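Local coordinates for flagellar basal body protein (Helicobacter pylori, PDB 5NPY) that probably builds the flagellar hook, the curved, flexible joint that passes torque from the rotary motor to the filament, at residues 155-159 with 182-186; 187-193 with 361-367; 475-481 with 492-496. The contacts are given in a common frame with arbitrary orientation. Numbering follows the deposited sequence.

Contact 1: 155-159 with 182-186; sequences GTLNS and DLTYQ
Two short strands, 156-157 and 184-185, run side by side in parallel. Thr156 pairs with Thr184 (CA to CA 4.7 Å) and Leu157 with Tyr185 (CA to CA 5.0 Å). Gly155 leads in with positive phi (58/23), and its O accepts from Thr184 N at 2.9 Å. From there the chain is extended: Leu157 N donates to Thr184 O at 2.9 Å, and Gln186 N reaches Leu157 O in a weak bond of 3.4 Å. Leu157 and Tyr185, among the residues most covered, share one face of the sheet. Both have chi1 t, which sets Leu157 CD2 3.5 Å from Tyr185 CE1, while Leu157 CB lies 4.4 Å from Leu183 CD1. Ser159 OG ends 2.8 Å from Tyr185 OH; Glu500 accepts a hydrogen bond from the serine and a weak one from the tyrosine. On the other face Thr156 (chi1 p) brings CG2 to 3.2 Å from Thr184 OG1, and its own OG1 is hydrogen-bonded to Lys153 O. Tyr185 meets Phe494 edge-to-face. The staggered bonding, with Thr184 using both N and O toward the residues flanking Thr156, is the signature of a parallel beta bridge, here in the mixed sheet of the FlgE/F/G-type D1 domain.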
ATOM      1  N   GLY A 155       6.502 -27.711  11.067  1.00 75.22           N
ATOM      2  CA  GLY A 155       5.864 -26.961  12.134  1.00 69.77           C
ATOM      3  C   GLY A 155       5.765 -25.474  11.881  1.00 64.52           C
ATOM      4  O   GLY A 155       5.672 -24.698  12.835  1.00 72.32           O
ATOM      5  N   THR A 156       5.800 -25.049  10.618  1.00 57.24           N
ATOM      6  CA  THR A 156       5.658 -23.647  10.257  1.00 54.86           C
ATOM      7  C   THR A 156       4.701 -23.530   9.082  1.00 51.98           C
ATOM      8  O   THR A 156       4.747 -24.332   8.142  1.00 43.38           O
ATOM      9  CB  THR A 156       6.999 -22.978   9.867  1.00 55.36           C
ATOM     10  OG1 THR A 156       7.411 -23.442   8.575  1.00 66.67           O
ATOM     11  CG2 THR A 156       8.107 -23.261  10.881  1.00 47.06           C
ATOM     12  N   LEU A 157       3.841 -22.526   9.135  1.00 48.39           N
ATOM     13  CA  LEU A 157       2.974 -22.230   8.012  1.00 57.40           C
ATOM     14  C   LEU A 157       3.719 -21.330   7.037  1.00 58.66           C
ATOM     15  O   LEU A 157       4.470 -20.435   7.444  1.00 53.30           O
ATOM     16  CB  LEU A 157       1.673 -21.567   8.482  1.00 53.75           C
ATOM     17  CG  LEU A 157       0.610 -21.278   7.412  1.00 50.61           C
ATOM     18  CD1 LEU A 157      -0.781 -21.287   8.004  1.00 44.25           C
ATOM     19  CD2 LEU A 157       0.851 -19.954   6.697  1.00 52.59           C
ATOM     20  N   ASN A 158       3.517 -21.587   5.746  1.00 56.61           N
ATOM     21  CA  ASN A 158       4.109 -20.802   4.672  1.00 52.89           C
ATOM     22  C   ASN A 158       2.986 -20.099   3.925  1.00 53.25           C
ATOM     23  O   ASN A 158       2.141 -20.752   3.299  1.00 52.76           O
ATOM     24  CB  ASN A 158       4.947 -21.682   3.738  1.00 55.12           C
ATOM     25  CG  ASN A 158       6.227 -22.163   4.397  1.00 63.62           C
ATOM     26  OD1 ASN A 158       6.349 -22.140   5.619  1.00 65.25           O
ATOM     27  ND2 ASN A 158       7.189 -22.596   3.590  1.00 72.33           N
ATOM     28  N   SER A 159       2.994 -18.771   3.995  1.00 58.33           N
ATOM     29  CA  SER A 159       1.911 -17.939   3.488  1.00 63.27           C
ATOM     30  C   SER A 159       1.640 -18.176   2.003  1.00 59.78           C
ATOM     31  O   SER A 159       2.551 -18.430   1.210  1.00 54.75           O
ATOM     32  CB  SER A 159       2.264 -16.468   3.702  1.00 63.84           C
ATOM     33  OG  SER A 159       1.119 -15.640   3.622  1.00 53.00           O
ATOM     34  N   ASP A 182       2.582 -27.414  17.716  1.00102.44           N
ATOM     35  CA  ASP A 182       3.519 -26.298  17.736  1.00114.88           C
ATOM     36  C   ASP A 182       3.721 -25.779  16.321  1.00109.66           C
ATOM     37  O   ASP A 182       4.586 -26.270  15.587  1.00120.78           O
ATOM     38  CB  ASP A 182       4.857 -26.710  18.358  1.00125.28           C
ATOM     39  CG  ASP A 182       5.938 -25.649  18.173  1.00130.45           C
ATOM     40  OD1 ASP A 182       5.877 -24.606  18.857  1.00134.65           O
ATOM     41  OD2 ASP A 182       6.848 -25.858  17.342  1.00128.22           O
ATOM     42  N   LEU A 183       2.921 -24.793  15.923  1.00 88.03           N
ATOM     43  CA  LEU A 183       3.008 -24.202  14.594  1.00 69.39           C
ATOM     44  C   LEU A 183       3.395 -22.737  14.732  1.00 64.56           C
ATOM     45  O   LEU A 183       2.658 -21.952  15.339  1.00 65.07           O
ATOM     46  CB  LEU A 183       1.684 -24.348  13.839  1.00 55.83           C
ATOM     47  CG  LEU A 183       1.654 -25.360  12.697  1.00 57.64           C
ATOM     48  CD1 LEU A 183       2.289 -24.790  11.446  1.00 61.16           C
ATOM     49  CD2 LEU A 183       2.379 -26.610  13.104  1.00 58.90           C
ATOM     50  N   THR A 184       4.553 -22.375  14.188  1.00 52.31           N
ATOM     51  CA  THR A 184       4.916 -20.975  14.040  1.00 53.17           C
ATOM     52  C   THR A 184       4.568 -20.503  12.635  1.00 42.41           C
ATOM     53  O   THR A 184       4.300 -21.296  11.731  1.00 38.75           O
ATOM     54  CB  THR A 184       6.407 -20.737  14.328  1.00 61.73           C
ATOM     55  OG1 THR A 184       7.223 -21.558  13.478  1.00 58.43           O
ATOM     56  CG2 THR A 184       6.726 -21.026  15.808  1.00 55.79           C
ATOM     57  N   TYR A 185       4.546 -19.188  12.472  1.00 44.68           N
ATOM     58  CA  TYR A 185       4.333 -18.548  11.179  1.00 51.76           C
ATOM     59  C   TYR A 185       5.660 -17.974  10.715  1.00 54.84           C
ATOM     60  O   TYR A 185       6.199 -17.075  11.366  1.00 54.28           O
ATOM     61  CB  TYR A 185       3.294 -17.435  11.286  1.00 55.40           C
ATOM     62  CG  TYR A 185       2.928 -16.842   9.959  1.00 58.53           C
ATOM     63  CD1 TYR A 185       1.830 -17.313   9.256  1.00 66.35           C
ATOM     64  CD2 TYR A 185       3.671 -15.818   9.406  1.00 55.73           C
ATOM     65  CE1 TYR A 185       1.482 -16.780   8.042  1.00 68.35           C
ATOM     66  CE2 TYR A 185       3.334 -15.279   8.188  1.00 61.69           C
ATOM     67  CZ  TYR A 185       2.237 -15.770   7.510  1.00 66.10           C
ATOM     68  OH  TYR A 185       1.875 -15.246   6.300  1.00 66.95           O
ATOM     69  N   GLN A 186       6.188 -18.478   9.608  1.00 56.33           N
ATOM     70  CA  GLN A 186       7.482 -17.986   9.155  1.00 56.50           C
ATOM     71  C   GLN A 186       7.315 -16.559   8.642  1.00 48.95           C
ATOM     72  O   GLN A 186       6.355 -16.268   7.909  1.00 46.28           O
ATOM     73  CB  GLN A 186       8.120 -18.872   8.080  1.00 65.24           C
ATOM     74  CG  GLN A 186       8.638 -20.238   8.575  1.00 78.38           C
ATOM     75  CD  GLN A 186       9.799 -20.168   9.564  1.00 85.63           C
ATOM     76  OE1 GLN A 186       9.939 -19.206  10.332  1.00 89.23           O
ATOM     77  NE2 GLN A 186      10.626 -21.210   9.569  1.00 87.94           N
TER

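Contact 2: 187-193 with 361-367; sequences PVLSTKV and VDIYDKA
Segment 361-367 comes off the end of a long strand and passes 187-193 in roughly the opposite sense, the end-to-end directions lying 149° apart. At its start the backbones are well separated, with Val361 CA 8.5 Å from Val193 CA, so side chains span the gap: Val361 CG1 meets Val193 CG1 at 4.1 Å. Ile363 (chi1 p) also points toward 187-193, placing CG2 4.0 Å from Val193 CG2 and CB 3.5 Å from Ser190 OG. At Tyr364 the chains draw together in a two-bond link to one residue. Tyr364 N donates to Ser190 OG at 2.8 Å, the serine being chi1 m, and Tyr364 O accepts from Ser190 N at 2.9 Å. The same carbonyl O touches Leu189 CD1 at 3.3 Å. Asp365 is still extended, its CA 3.6 Å from Leu189 CD1; its CA-to-CB bond points away from 187-193, and OD2 forms a salt bridge with Lys440. The chain turns at Lys366, with CG 3.9 Å from Leu189 CD2. Ala367 closes the contact, its O 3.6 Å from Pro187 CG. No beta bridge joins the segments, which belong to two sheets: Val193 packs on Leu444 and Tyr446 of strand 442-447, Ile363 on Tyr371 of strand 370-381, and Gln471, ending strand 465-471, touches Val193, Ile363 and Tyr364 and hydrogen-bonds both segments, through Ser190 OG and Asp362 O.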
ATOM      1  N   PRO A 187       8.189 -15.636   9.030  1.00 43.64           N
ATOM      2  CA  PRO A 187       8.121 -14.287   8.469  1.00 46.94           C
ATOM      3  C   PRO A 187       8.499 -14.303   6.994  1.00 40.89           C
ATOM      4  O   PRO A 187       9.053 -15.278   6.470  1.00 28.83           O
ATOM      5  CB  PRO A 187       9.131 -13.500   9.316  1.00 47.84           C
ATOM      6  CG  PRO A 187      10.072 -14.532   9.846  1.00 43.95           C
ATOM      7  CD  PRO A 187       9.230 -15.751  10.068  1.00 34.24           C
ATOM      8  N   VAL A 188       8.134 -13.214   6.319  1.00 37.58           N
ATOM      9  CA  VAL A 188       8.372 -13.040   4.890  1.00 32.55           C
ATOM     10  C   VAL A 188       9.083 -11.710   4.663  1.00 35.36           C
ATOM     11  O   VAL A 188       8.702 -10.682   5.235  1.00 39.61           O
ATOM     12  CB  VAL A 188       7.062 -13.093   4.072  1.00 33.72           C
ATOM     13  CG1 VAL A 188       7.360 -13.025   2.564  1.00 30.06           C
ATOM     14  CG2 VAL A 188       6.279 -14.342   4.396  1.00 28.35           C
ATOM     15  N   LEU A 189      10.112 -11.728   3.822  1.00 29.70           N
ATOM     16  CA  LEU A 189      10.795 -10.494   3.463  1.00 31.95           C
ATOM     17  C   LEU A 189       9.915  -9.652   2.542  1.00 31.51           C
ATOM     18  O   LEU A 189       9.335 -10.162   1.574  1.00 27.72           O
ATOM     19  CB  LEU A 189      12.131 -10.806   2.792  1.00 33.25           C
ATOM     20  CG  LEU A 189      12.864  -9.639   2.133  1.00 34.87           C
ATOM     21  CD1 LEU A 189      13.154  -8.556   3.160  1.00 31.90           C
ATOM     22  CD2 LEU A 189      14.158 -10.117   1.465  1.00 33.63           C
ATOM     23  N   SER A 190       9.829  -8.356   2.843  1.00 19.52           N
ATOM     24  CA  SER A 190       9.072  -7.408   2.029  1.00 29.82           C
ATOM     25  C   SER A 190       9.896  -7.110   0.779  1.00 31.09           C
ATOM     26  O   SER A 190      10.954  -6.489   0.873  1.00 27.36           O
ATOM     27  CB  SER A 190       8.788  -6.120   2.809  1.00 17.53           C
ATOM     28  OG  SER A 190       8.291  -6.365   4.132  1.00 25.38           O
ATOM     29  N   THR A 191       9.433  -7.563  -0.386  1.00 21.78           N
ATOM     30  CA  THR A 191      10.073  -7.211  -1.646  1.00 31.34           C
ATOM     31  C   THR A 191       9.194  -6.370  -2.554  1.00 34.71           C
ATOM     32  O   THR A 191       9.611  -6.058  -3.675  1.00 39.56           O
ATOM     33  CB  THR A 191      10.499  -8.469  -2.403  1.00 35.97           C
ATOM     34  OG1 THR A 191       9.331  -9.209  -2.787  1.00 33.38           O
ATOM     35  CG2 THR A 191      11.411  -9.331  -1.520  1.00 28.74           C
ATOM     36  N   LYS A 192       8.009  -5.971  -2.102  1.00 33.30           N
ATOM     37  CA  LYS A 192       7.043  -5.343  -2.997  1.00 30.81           C
ATOM     38  C   LYS A 192       6.075  -4.529  -2.157  1.00 19.52           C
ATOM     39  O   LYS A 192       5.331  -5.098  -1.362  1.00 22.95           O
ATOM     40  CB  LYS A 192       6.305  -6.416  -3.815  1.00 37.23           C
ATOM     41  CG  LYS A 192       5.405  -5.883  -4.918  1.00 56.24           C
ATOM     42  CD  LYS A 192       4.718  -7.019  -5.690  1.00 65.93           C
ATOM     43  CE  LYS A 192       3.450  -7.513  -5.001  1.00 65.20           C
ATOM     44  NZ  LYS A 192       2.898  -8.708  -5.704  1.00 60.25           N
ATOM     45  N   VAL A 193       6.063  -3.213  -2.338  1.00 31.23           N
ATOM     46  CA  VAL A 193       5.181  -2.335  -1.569  1.00 24.19           C
ATOM     47  C   VAL A 193       4.452  -1.398  -2.528  1.00 19.88           C
ATOM     48  O   VAL A 193       5.092  -0.694  -3.325  1.00 30.30           O
ATOM     49  CB  VAL A 193       5.964  -1.538  -0.516  1.00 22.90           C
ATOM     50  CG1 VAL A 193       5.046  -0.572   0.241  1.00 13.50           C
ATOM     51  CG2 VAL A 193       6.697  -2.498   0.433  1.00 18.84           C
ATOM     52  N   VAL A 361       5.176   2.966   6.077  1.00 21.35           N
ATOM     53  CA  VAL A 361       4.680   1.599   5.942  1.00 14.05           C
ATOM     54  C   VAL A 361       5.585   0.676   6.758  1.00 32.29           C
ATOM     55  O   VAL A 361       6.816   0.816   6.735  1.00 26.88           O
ATOM     56  CB  VAL A 361       4.668   1.167   4.455  1.00 19.58           C
ATOM     57  CG1 VAL A 361       4.235  -0.278   4.291  1.00 21.11           C
ATOM     58  CG2 VAL A 361       3.769   2.104   3.625  1.00 26.41           C
ATOM     59  N   ASP A 362       4.977  -0.268   7.476  1.00 23.77           N
ATOM     60  CA  ASP A 362       5.747  -1.286   8.173  1.00 30.74           C
ATOM     61  C   ASP A 362       6.257  -2.309   7.171  1.00 21.29           C
ATOM     62  O   ASP A 362       5.474  -2.896   6.418  1.00 23.77           O
ATOM     63  CB  ASP A 362       4.902  -1.986   9.241  1.00 30.37           C
ATOM     64  CG  ASP A 362       4.441  -1.047  10.353  1.00 37.65           C
ATOM     65  OD1 ASP A 362       3.376  -1.319  10.959  1.00 45.73           O
ATOM     66  OD2 ASP A 362       5.143  -0.058  10.640  1.00 29.79           O
ATOM     67  N   ILE A 363       7.565  -2.542   7.169  1.00 17.77           N
ATOM     68  CA  ILE A 363       8.132  -3.587   6.326  1.00 21.01           C
ATOM     69  C   ILE A 363       9.036  -4.460   7.182  1.00 28.57           C
ATOM     70  O   ILE A 363       9.418  -4.092   8.298  1.00 25.04           O
ATOM     71  CB  ILE A 363       8.891  -3.027   5.107  1.00 23.61           C
ATOM     72  CG1 ILE A 363      10.143  -2.269   5.556  1.00 22.25           C
ATOM     73  CG2 ILE A 363       7.946  -2.141   4.264  1.00 16.54           C
ATOM     74  CD1 ILE A 363      11.102  -1.909   4.413  1.00 17.94           C
ATOM     75  N   TYR A 364       9.359  -5.642   6.642  1.00 26.86           N
ATOM     76  CA  TYR A 364       9.968  -6.712   7.415  1.00 28.25           C
ATOM     77  C   TYR A 364      11.103  -7.349   6.638  1.00 32.00           C
ATOM     78  O   TYR A 364      10.967  -7.599   5.438  1.00 29.86           O
ATOM     79  CB  TYR A 364       8.927  -7.775   7.784  1.00 23.50           C
ATOM     80  CG  TYR A 364       7.712  -7.161   8.423  1.00 23.50           C
ATOM     81  CD1 TYR A 364       6.572  -6.881   7.676  1.00 27.87           C
ATOM     82  CD2 TYR A 364       7.716  -6.823   9.770  1.00 33.63           C
ATOM     83  CE1 TYR A 364       5.458  -6.285   8.265  1.00 28.66           C
ATOM     84  CE2 TYR A 364       6.612  -6.227  10.368  1.00 35.89           C
ATOM     85  CZ  TYR A 364       5.486  -5.956   9.610  1.00 36.36           C
ATOM     86  OH  TYR A 364       4.384  -5.367  10.206  1.00 43.26           O
ATOM     87  N   ASP A 365      12.214  -7.632   7.338  1.00 27.90           N
ATOM     88  CA  ASP A 365      13.350  -8.326   6.737  1.00 27.84           C
ATOM     89  C   ASP A 365      13.095  -9.839   6.751  1.00 31.43           C
ATOM     90  O   ASP A 365      12.013 -10.307   7.119  1.00 30.80           O
ATOM     91  CB  ASP A 365      14.654  -7.930   7.438  1.00 24.32           C
ATOM     92  CG  ASP A 365      14.714  -8.362   8.907  1.00 30.07           C
ATOM     93  OD1 ASP A 365      13.928  -9.218   9.369  1.00 37.42           O
ATOM     94  OD2 ASP A 365      15.574  -7.824   9.613  1.00 23.39           O
ATOM     95  N   LYS A 366      14.094 -10.630   6.338  1.00 32.63           N
ATOM     96  CA  LYS A 366      13.919 -12.082   6.319  1.00 35.59           C
ATOM     97  C   LYS A 366      13.661 -12.641   7.720  1.00 34.81           C
ATOM     98  O   LYS A 366      13.029 -13.697   7.860  1.00 33.12           O
ATOM     99  CB  LYS A 366      15.145 -12.761   5.710  1.00 27.44           C
ATOM    100  CG  LYS A 366      15.275 -12.594   4.225  1.00 32.33           C
ATOM    101  CD  LYS A 366      16.579 -13.179   3.729  1.00 34.90           C
ATOM    102  CE  LYS A 366      16.828 -12.814   2.275  1.00 38.20           C
ATOM    103  NZ  LYS A 366      18.004 -13.541   1.729  1.00 48.91           N
ATOM    104  N   ALA A 367      14.146 -11.955   8.759  1.00 20.83           N
ATOM    105  CA  ALA A 367      13.953 -12.396  10.133  1.00 25.54           C
ATOM    106  C   ALA A 367      12.609 -11.967  10.706  1.00 39.47           C
ATOM    107  O   ALA A 367      12.237 -12.453  11.780  1.00 41.70           O
ATOM    108  CB  ALA A 367      15.073 -11.861  11.025  1.00 20.19           C
TER

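Contact 3: 475-481 with 492-496; sequences PRGIFRD and LAFSN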
ATOM      1  N   PRO A 475       5.448 -10.524   9.443  1.00 42.67           N
ATOM      2  CA  PRO A 475       6.242 -10.728  10.658  1.00 43.25           C
ATOM      3  C   PRO A 475       6.073 -12.119  11.260  1.00 43.12           C
ATOM      4  O   PRO A 475       5.119 -12.854  10.974  1.00 35.13           O
ATOM      5  CB  PRO A 475       5.693  -9.652  11.610  1.00 39.51           C
ATOM      6  CG  PRO A 475       4.266  -9.477  11.176  1.00 35.13           C
ATOM      7  CD  PRO A 475       4.212  -9.753   9.694  1.00 39.76           C
ATOM      8  N   ARG A 476       7.043 -12.470  12.103  1.00 45.85           N
ATOM      9  CA  ARG A 476       6.983 -13.688  12.897  1.00 51.61           C
ATOM     10  C   ARG A 476       5.655 -13.765  13.662  1.00 54.78           C
ATOM     11  O   ARG A 476       5.093 -12.749  14.081  1.00 46.54           O
ATOM     12  CB  ARG A 476       8.182 -13.703  13.856  1.00 65.55           C
ATOM     13  CG  ARG A 476       8.589 -15.064  14.394  1.00 77.41           C
ATOM     14  CD  ARG A 476       9.799 -15.638  13.665  1.00 87.03           C
ATOM     15  NE  ARG A 476       9.755 -17.103  13.629  1.00 94.81           N
ATOM     16  CZ  ARG A 476      10.698 -17.881  13.099  1.00 98.33           C
ATOM     17  NH1 ARG A 476      11.784 -17.343  12.556  1.00 97.80           N
ATOM     18  NH2 ARG A 476      10.554 -19.203  13.117  1.00 97.58           N
ATOM     19  N   GLY A 477       5.129 -14.979  13.824  1.00 55.54           N
ATOM     20  CA  GLY A 477       3.936 -15.172  14.631  1.00 60.35           C
ATOM     21  C   GLY A 477       3.918 -16.524  15.315  1.00 63.51           C
ATOM     22  O   GLY A 477       4.555 -17.485  14.866  1.00 61.04           O
ATOM     23  N   ILE A 478       3.175 -16.588  16.422  1.00 61.67           N
ATOM     24  CA  ILE A 478       2.916 -17.841  17.125  1.00 60.92           C
ATOM     25  C   ILE A 478       1.482 -18.247  16.841  1.00 51.12           C
ATOM     26  O   ILE A 478       0.622 -17.398  16.586  1.00 48.83           O
ATOM     27  CB  ILE A 478       3.150 -17.737  18.648  1.00 68.23           C
ATOM     28  CG1 ILE A 478       2.192 -16.709  19.272  1.00 72.59           C
ATOM     29  CG2 ILE A 478       4.602 -17.376  18.936  1.00 63.21           C
ATOM     30  CD1 ILE A 478       1.407 -17.176  20.472  1.00 68.55           C
ATOM     31  N   PHE A 479       1.219 -19.551  16.893  1.00 57.18           N
ATOM     32  CA  PHE A 479      -0.152 -20.018  16.721  1.00 59.00           C
ATOM     33  C   PHE A 479      -1.036 -19.464  17.831  1.00 55.85           C
ATOM     34  O   PHE A 479      -0.630 -19.396  18.994  1.00 51.27           O
ATOM     35  CB  PHE A 479      -0.229 -21.548  16.716  1.00 58.21           C
ATOM     36  CG  PHE A 479      -1.641 -22.071  16.705  1.00 63.70           C
ATOM     37  CD1 PHE A 479      -2.395 -22.053  15.535  1.00 62.38           C
ATOM     38  CD2 PHE A 479      -2.234 -22.544  17.868  1.00 63.71           C
ATOM     39  CE1 PHE A 479      -3.706 -22.512  15.519  1.00 54.86           C
ATOM     40  CE2 PHE A 479      -3.543 -23.007  17.861  1.00 59.85           C
ATOM     41  CZ  PHE A 479      -4.278 -22.993  16.683  1.00 60.33           C
ATOM     42  N   ARG A 480      -2.254 -19.065  17.465  1.00 56.04           N
ATOM     43  CA  ARG A 480      -3.205 -18.505  18.417  1.00 60.49           C
ATOM     44  C   ARG A 480      -4.407 -19.429  18.609  1.00 58.11           C
ATOM     45  O   ARG A 480      -4.553 -20.027  19.674  1.00 62.32           O
ATOM     46  CB  ARG A 480      -3.650 -17.107  17.984  1.00 61.93           C
ATOM     47  CG  ARG A 480      -2.961 -16.016  18.776  1.00 68.69           C
ATOM     48  CD  ARG A 480      -3.626 -14.673  18.599  1.00 78.30           C
ATOM     49  NE  ARG A 480      -3.651 -13.955  19.867  1.00 87.32           N
ATOM     50  CZ  ARG A 480      -4.610 -14.097  20.774  1.00 94.22           C
ATOM     51  NH1 ARG A 480      -5.622 -14.923  20.539  1.00 95.29           N
ATOM     52  NH2 ARG A 480      -4.559 -13.418  21.913  1.00 97.91           N
ATOM     53  N   ASP A 481      -5.271 -19.554  17.611  1.00 51.62           N
ATOM     54  CA  ASP A 481      -6.450 -20.397  17.729  1.00 57.34           C
ATOM     55  C   ASP A 481      -6.763 -20.971  16.357  1.00 52.23           C
ATOM     56  O   ASP A 481      -6.186 -20.563  15.347  1.00 53.24           O
ATOM     57  CB  ASP A 481      -7.646 -19.615  18.298  1.00 66.39           C
ATOM     58  CG  ASP A 481      -8.260 -18.657  17.285  1.00 63.28           C
ATOM     59  OD1 ASP A 481      -9.357 -18.964  16.768  1.00 58.88           O
ATOM     60  OD2 ASP A 481      -7.645 -17.603  17.007  1.00 59.44           O
ATOM     61  N   LEU A 492      -5.996 -21.257  10.445  1.00 40.02           N
ATOM     62  CA  LEU A 492      -5.197 -21.036  11.643  1.00 43.67           C
ATOM     63  C   LEU A 492      -4.974 -19.539  11.839  1.00 48.82           C
ATOM     64  O   LEU A 492      -4.649 -18.827  10.885  1.00 58.24           O
ATOM     65  CB  LEU A 492      -3.860 -21.778  11.539  1.00 36.93           C
ATOM     66  CG  LEU A 492      -3.990 -23.291  11.307  1.00 36.37           C
ATOM     67  CD1 LEU A 492      -2.633 -23.969  11.194  1.00 34.92           C
ATOM     68  CD2 LEU A 492      -4.814 -23.936  12.423  1.00 31.76           C
ATOM     69  N   ALA A 493      -5.172 -19.064  13.063  1.00 50.08           N
ATOM     70  CA  ALA A 493      -4.834 -17.698  13.437  1.00 49.85           C
ATOM     71  C   ALA A 493      -3.503 -17.676  14.176  1.00 52.11           C
ATOM     72  O   ALA A 493      -3.124 -18.639  14.851  1.00 47.03           O
ATOM     73  CB  ALA A 493      -5.909 -17.067  14.321  1.00 44.80           C
ATOM     74  N   PHE A 494      -2.791 -16.561  14.040  1.00 53.32           N
ATOM     75  CA  PHE A 494      -1.483 -16.407  14.651  1.00 51.66           C
ATOM     76  C   PHE A 494      -1.403 -15.072  15.378  1.00 46.27           C
ATOM     77  O   PHE A 494      -2.300 -14.230  15.284  1.00 50.18           O
ATOM     78  CB  PHE A 494      -0.368 -16.538  13.604  1.00 50.36           C
ATOM     79  CG  PHE A 494      -0.229 -17.924  13.048  1.00 39.24           C
ATOM     80  CD1 PHE A 494       0.798 -18.751  13.473  1.00 33.78           C
ATOM     81  CD2 PHE A 494      -1.141 -18.409  12.113  1.00 38.45           C
ATOM     82  CE1 PHE A 494       0.926 -20.033  12.969  1.00 38.39           C
ATOM     83  CE2 PHE A 494      -1.025 -19.686  11.606  1.00 38.86           C
ATOM     84  CZ  PHE A 494       0.009 -20.499  12.027  1.00 41.01           C
ATOM     85  N   SER A 495      -0.309 -14.891  16.125  1.00 45.01           N
ATOM     86  CA  SER A 495      -0.147 -13.679  16.926  1.00 47.02           C
ATOM     87  C   SER A 495      -0.033 -12.430  16.064  1.00 47.33           C
ATOM     88  O   SER A 495      -0.462 -11.350  16.481  1.00 52.92           O
ATOM     89  CB  SER A 495       1.082 -13.807  17.811  1.00 47.99           C
ATOM     90  OG  SER A 495       2.105 -14.495  17.115  1.00 54.91           O
ATOM     91  N   ASN A 496       0.545 -12.543  14.878  1.00 46.00           N
ATOM     92  CA  ASN A 496       0.665 -11.371  14.031  1.00 42.51           C
ATOM     93  C   ASN A 496      -0.655 -10.967  13.397  1.00 57.00           C
ATOM     94  O   ASN A 496      -0.681 -10.074  12.537  1.00 68.09           O
ATOM     95  CB  ASN A 496       1.721 -11.612  12.952  1.00 40.77           C
ATOM     96  CG  ASN A 496       1.481 -12.893  12.179  1.00 54.07           C
ATOM     97  OD1 ASN A 496       0.380 -13.445  12.205  1.00 60.44           O
ATOM     98  ND2 ASN A 496       2.520 -13.381  11.488  1.00 49.96           N
TER
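Every hydrogen bond across this pair of strands uses the backbone of 475-481, met partly by backbone and partly by side chains of 492-496. Ala493 has both polar groups engaged, its N donating to Asp481 O at 2.9 Å and its O accepting from Arg480 N at 2.8 Å. Arg480 and Asp481 thus together face Ala493 in a classic beta bulge, Arg480 (-113/-70) being its first residue. Phe479 and Phe494 form the antiparallel non-hydrogen-bonded pair, CA to CA 4.4 Å. Beyond it, Ile478 O takes a hydrogen bond from Ser495 N at 2.7 Å, while Ile478 N donates to the side-chain Ser495 OG in a very short bond of 2.5 Å. Asn496 then extends the link with its amide: ND2 donates to Pro475 O at 2.7 Å, and OD1 is held by Val498 N. The intervening Gly477 is tightly fitted, since a CB there would collide with Asn496 ND2; its O accepts from Tyr185 N on strand 184-185. Asp481 finds its charge partner in Arg483. Phe479 supplies the apolar contacts: CE1 to Leu492 CD2 3.6 Å, CB to Phe494 CE1 4.2 Å. With strands 477-481 and 492-494 approaching to 4.3 Å and their directions 126° apart, this is a beta hairpin with a classic bulge, its open end closed by the Ser495 and Asn496 side chains.

Overall arrangement
Along the chain the contacts follow in series, 1, 2, then 3. Contacts 1 and 3 lie close, centres about 8 Å apart, within the same mixed sheet: strand 184-185 sits between 156-157 and 477-484, and Tyr185 N probably hydrogen-bonds Gly477 O (2.9 Å). Contact 2, its centre about 16 Å and 17 Å from the centres of contacts 1 and 3, belongs to the neighbouring part of the elongated molecule. Residue 186 runs straight into 187, carrying the chain out of the first sheet; much later, after strand 465-471, it returns through 475-481. The chain thus passes twice, in loops, between the two parts, and Pro187 and Tyr364 pack on Pro475 and Arg476 where contacts 2 and 3 meet.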